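Local coordinates for predicted acetamidase/formamidase (Thermoanaerobacter tengcongensis, PDB 3TKK), which probably hydrolyses carbon-nitrogen bonds of linear amides such as formamide or acetamide, and binds zinc and calcium ions, at the interface of chains A and B. Coordinates in Å, arbitrary orientation; residue numbers count along the deposited sequence, not the author numbering. Chains: chain A/B, Predicted acetamidase/formamidase.

The interface of chains A and B. Residues chain A 262, 265-266, 269-270, 292-293, 296-297; chain B 122-123, 126, 128.
In this two-fold symmetric pair of chains of the acetamidase/formamidase (FmdA_AmdA) family, apolar side chains from one chain lie across two helices of the other, an example of a patch held by apolar contact, with no hydrogen bond or salt bridge across it. The pair may or may not be the biological dimer; the two-fold repeats the patch with the chains exchanged.

Aliphatic packing centres on B:Leu126 and B:Leu128, which reach between helix 260-270 and helix 291-296 of chain A. Both have CG anti to the carbonyl carbon (chi1 -43° and -51°), and their methyl branches divide the work. CD1 of B:Leu128 meets A:Ile269 CD1 methyl to methyl at 3.5 Å, the two side chains crossing at about a right angle, while its CD2 faces A:Ile293 CD1 at 3.7 Å. CD1 of B:Leu126 lies 3.6 Å from A:Leu266 CD1, again crossing at about a right angle.

Among the aromatic contacts, B:Leu128 CD2 lies obliquely against CH2 and CZ2 of the benzo ring of A:Trp292, and B:Leu126 CD2 turns towards the same indole and A:Ser296. B:Leu126 CD1 also lies against the phenol of A:Tyr297, 4.0 Å from A:Tyr297 CZ. B:Phe122 has CG anti to the backbone N (chi1 177°). A:Leu266 CD1 sits over the centre of one face of its ring, 3.9 Å above the plane. In that plane, the backbone carbonyl A:Gly262 O approaches the edge, 3.5 Å from B:Phe122 CZ.

The firm hydrogen bond here lies within chain A: A:Ser296 OG donates to A:Trp292 O at 3.1 Å, in the carbonyl plane, one helical turn back.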
ATOM      1  N   GLY A 262       6.799   5.285  21.742  1.00 37.95           N
ATOM      2  CA  GLY A 262       5.376   5.609  21.628  1.00 37.51           C
ATOM      3  C   GLY A 262       5.018   5.841  20.121  1.00 35.22           C
ATOM      4  O   GLY A 262       4.079   5.259  19.599  1.00 34.28           O
ATOM      5  N   THR A 265       5.609   2.452  17.976  1.00 32.08           N
ATOM      6  CA  THR A 265       4.625   1.378  18.207  1.00 32.21           C
ATOM      7  C   THR A 265       3.216   1.815  17.789  1.00 32.02           C
ATOM      8  O   THR A 265       2.386   0.979  17.308  1.00 31.55           O
ATOM      9  CB  THR A 265       4.597   0.887  19.647  1.00 34.18           C
ATOM     10  OG1 THR A 265       4.349   1.975  20.534  1.00 35.44           O
ATOM     11  CG2 THR A 265       5.955   0.157  20.041  1.00 34.99           C
ATOM     12  N   LEU A 266       2.922   3.081  17.977  1.00 31.80           N
ATOM     13  CA  LEU A 266       1.665   3.680  17.473  1.00 31.44           C
ATOM     14  C   LEU A 266       1.574   3.558  15.917  1.00 29.64           C
ATOM     15  O   LEU A 266       0.529   3.122  15.371  1.00 28.61           O
ATOM     16  CB  LEU A 266       1.594   5.186  17.812  1.00 31.75           C
ATOM     17  CG  LEU A 266       0.320   5.922  17.275  1.00 31.25           C
ATOM     18  CD1 LEU A 266      -0.886   5.369  17.866  1.00 32.20           C
ATOM     19  CD2 LEU A 266       0.328   7.444  17.572  1.00 31.86           C
ATOM     20  N   ILE A 269       0.881   0.069  14.520  1.00 27.61           N
ATOM     21  CA  ILE A 269      -0.451  -0.517  14.663  1.00 27.98           C
ATOM     22  C   ILE A 269      -1.604   0.249  14.049  1.00 29.38           C
ATOM     23  O   ILE A 269      -2.750  -0.332  13.857  1.00 27.78           O
ATOM     24  CB  ILE A 269      -0.820  -0.820  16.152  1.00 29.84           C
ATOM     25  CG1 ILE A 269      -1.000   0.452  16.976  1.00 30.85           C
ATOM     26  CG2 ILE A 269       0.208  -1.793  16.760  1.00 30.49           C
ATOM     27  CD1 ILE A 269      -1.565   0.148  18.455  1.00 32.95           C
ATOM     28  N   THR A 270      -1.355   1.544  13.798  1.00 28.41           N
ATOM     29  CA  THR A 270      -2.379   2.339  13.261  1.00 28.61           C
ATOM     30  C   THR A 270      -2.006   3.148  12.055  1.00 25.80           C
ATOM     31  O   THR A 270      -2.878   3.787  11.445  1.00 26.36           O
ATOM     32  CB  THR A 270      -2.999   3.175  14.393  1.00 35.85           C
ATOM     33  OG1 THR A 270      -4.330   3.549  13.995  1.00 39.38           O
ATOM     34  CG2 THR A 270      -2.155   4.370  14.661  1.00 30.34           C
ATOM     35  N   TRP A 292      -8.067  11.371  13.003  1.00 38.28           N
ATOM     36  CA  TRP A 292      -8.465  11.681  14.403  1.00 38.28           C
ATOM     37  C   TRP A 292      -7.288  11.402  15.385  1.00 39.62           C
ATOM     38  O   TRP A 292      -7.199  11.949  16.495  1.00 40.46           O
ATOM     39  CB  TRP A 292      -9.722  10.906  14.800  1.00 41.16           C
ATOM     40  CG  TRP A 292      -9.510   9.436  14.856  1.00 40.74           C
ATOM     41  CD1 TRP A 292      -9.519   8.562  13.817  1.00 36.94           C
ATOM     42  CD2 TRP A 292      -9.261   8.653  16.044  1.00 43.18           C
ATOM     43  NE1 TRP A 292      -9.222   7.293  14.274  1.00 40.17           N
ATOM     44  CE2 TRP A 292      -9.114   7.327  15.645  1.00 42.48           C
ATOM     45  CE3 TRP A 292      -9.154   8.965  17.411  1.00 47.69           C
ATOM     46  CZ2 TRP A 292      -8.880   6.305  16.550  1.00 45.30           C
ATOM     47  CZ3 TRP A 292      -8.928   7.947  18.311  1.00 48.06           C
ATOM     48  CH2 TRP A 292      -8.760   6.633  17.870  1.00 46.43           C
ATOM     49  N   ILE A 293      -6.386  10.522  15.002  1.00 36.83           N
ATOM     50  CA  ILE A 293      -5.149  10.357  15.775  1.00 38.68           C
ATOM     51  C   ILE A 293      -4.308  11.635  15.774  1.00 37.45           C
ATOM     52  O   ILE A 293      -3.958  12.163  16.832  1.00 39.41           O
ATOM     53  CB  ILE A 293      -4.266   9.224  15.194  1.00 37.24           C
ATOM     54  CG1 ILE A 293      -5.053   7.933  14.973  1.00 39.16           C
ATOM     55  CG2 ILE A 293      -3.115   8.940  16.104  1.00 40.39           C
ATOM     56  CD1 ILE A 293      -4.769   6.914  15.947  1.00 40.84           C
ATOM     57  N   SER A 296      -6.124  14.084  17.926  1.00 53.08           N
ATOM     58  CA  SER A 296      -6.011  13.965  19.374  1.00 56.54           C
ATOM     59  C   SER A 296      -4.775  14.668  19.878  1.00 56.91           C
ATOM     60  O   SER A 296      -4.831  15.284  20.943  1.00 59.32           O
ATOM     61  CB  SER A 296      -5.964  12.533  19.803  1.00 58.48           C
ATOM     62  OG  SER A 296      -7.213  11.934  19.549  1.00 61.73           O
ATOM     63  N   TYR A 297      -3.659  14.592  19.138  1.00 54.48           N
ATOM     64  CA  TYR A 297      -2.420  15.188  19.658  1.00 53.15           C
ATOM     65  C   TYR A 297      -2.272  16.562  19.165  1.00 52.66           C
ATOM     66  O   TYR A 297      -1.147  17.087  19.112  1.00 54.96           O
ATOM     67  CB  TYR A 297      -1.166  14.402  19.332  1.00 50.64           C
ATOM     68  CG  TYR A 297      -1.096  13.002  19.878  1.00 52.00           C
ATOM     69  CD1 TYR A 297      -1.683  11.992  19.176  1.00 50.50           C
ATOM     70  CD2 TYR A 297      -0.408  12.674  21.057  1.00 54.19           C
ATOM     71  CE1 TYR A 297      -1.616  10.710  19.542  1.00 51.70           C
ATOM     72  CE2 TYR A 297      -0.349  11.303  21.485  1.00 54.04           C
ATOM     73  CZ  TYR A 297      -0.982  10.343  20.693  1.00 54.15           C
ATOM     74  OH  TYR A 297      -1.013   8.956  20.891  1.00 56.07           O
TER
ATOM     75  N   PHE B 122      -4.277   2.169  23.911  1.00 47.07           N
ATOM     76  CA  PHE B 122      -2.875   2.454  23.599  1.00 46.98           C
ATOM     77  C   PHE B 122      -2.236   3.370  24.624  1.00 50.88           C
ATOM     78  O   PHE B 122      -1.103   3.137  25.082  1.00 53.31           O
ATOM     79  CB  PHE B 122      -2.797   3.148  22.254  1.00 43.67           C
ATOM     80  CG  PHE B 122      -1.443   3.539  21.882  1.00 41.35           C
ATOM     81  CD1 PHE B 122      -0.578   2.574  21.384  1.00 40.55           C
ATOM     82  CD2 PHE B 122      -1.006   4.855  22.049  1.00 42.43           C
ATOM     83  CE1 PHE B 122       0.699   2.939  20.996  1.00 39.49           C
ATOM     84  CE2 PHE B 122       0.292   5.220  21.676  1.00 41.95           C
ATOM     85  CZ  PHE B 122       1.139   4.228  21.138  1.00 40.19           C
ATOM     86  N   ASN B 123      -2.974   4.427  24.917  1.00 51.27           N
ATOM     87  CA  ASN B 123      -2.750   5.277  26.041  1.00 56.99           C
ATOM     88  C   ASN B 123      -4.077   5.879  26.526  1.00 60.33           C
ATOM     89  O   ASN B 123      -5.161   5.516  26.053  1.00 58.73           O
ATOM     90  CB  ASN B 123      -1.781   6.367  25.645  1.00 57.79           C
ATOM     91  CG  ASN B 123      -2.345   7.231  24.574  1.00 57.90           C
ATOM     92  OD1 ASN B 123      -1.603   7.882  23.858  1.00 58.05           O
ATOM     93  ND2 ASN B 123      -3.688   7.240  24.448  1.00 59.94           N
ATOM     94  N   LEU B 126      -5.977   7.361  23.252  1.00 60.31           N
ATOM     95  CA  LEU B 126      -6.446   6.558  22.137  1.00 54.32           C
ATOM     96  C   LEU B 126      -6.952   5.177  22.572  1.00 54.56           C
ATOM     97  O   LEU B 126      -6.207   4.388  23.144  1.00 54.14           O
ATOM     98  CB  LEU B 126      -5.338   6.343  21.107  1.00 51.27           C
ATOM     99  CG  LEU B 126      -4.489   7.521  20.752  1.00 50.76           C
ATOM    100  CD1 LEU B 126      -3.240   7.038  20.095  1.00 48.05           C
ATOM    101  CD2 LEU B 126      -5.283   8.517  19.885  1.00 51.28           C
ATOM    102  N   LEU B 128      -8.219   2.107  20.461  1.00 46.63           N
ATOM    103  CA  LEU B 128      -8.182   1.820  19.017  1.00 43.47           C
ATOM    104  C   LEU B 128      -8.939   0.516  18.710  1.00 43.71           C
ATOM    105  O   LEU B 128      -8.624  -0.514  19.293  1.00 45.56           O
ATOM    106  CB  LEU B 128      -6.748   1.725  18.535  1.00 39.70           C
ATOM    107  CG  LEU B 128      -5.722   2.812  18.828  1.00 39.65           C
ATOM    108  CD1 LEU B 128      -4.297   2.345  18.506  1.00 37.36           C
ATOM    109  CD2 LEU B 128      -6.016   4.051  18.001  1.00 37.79           C
TER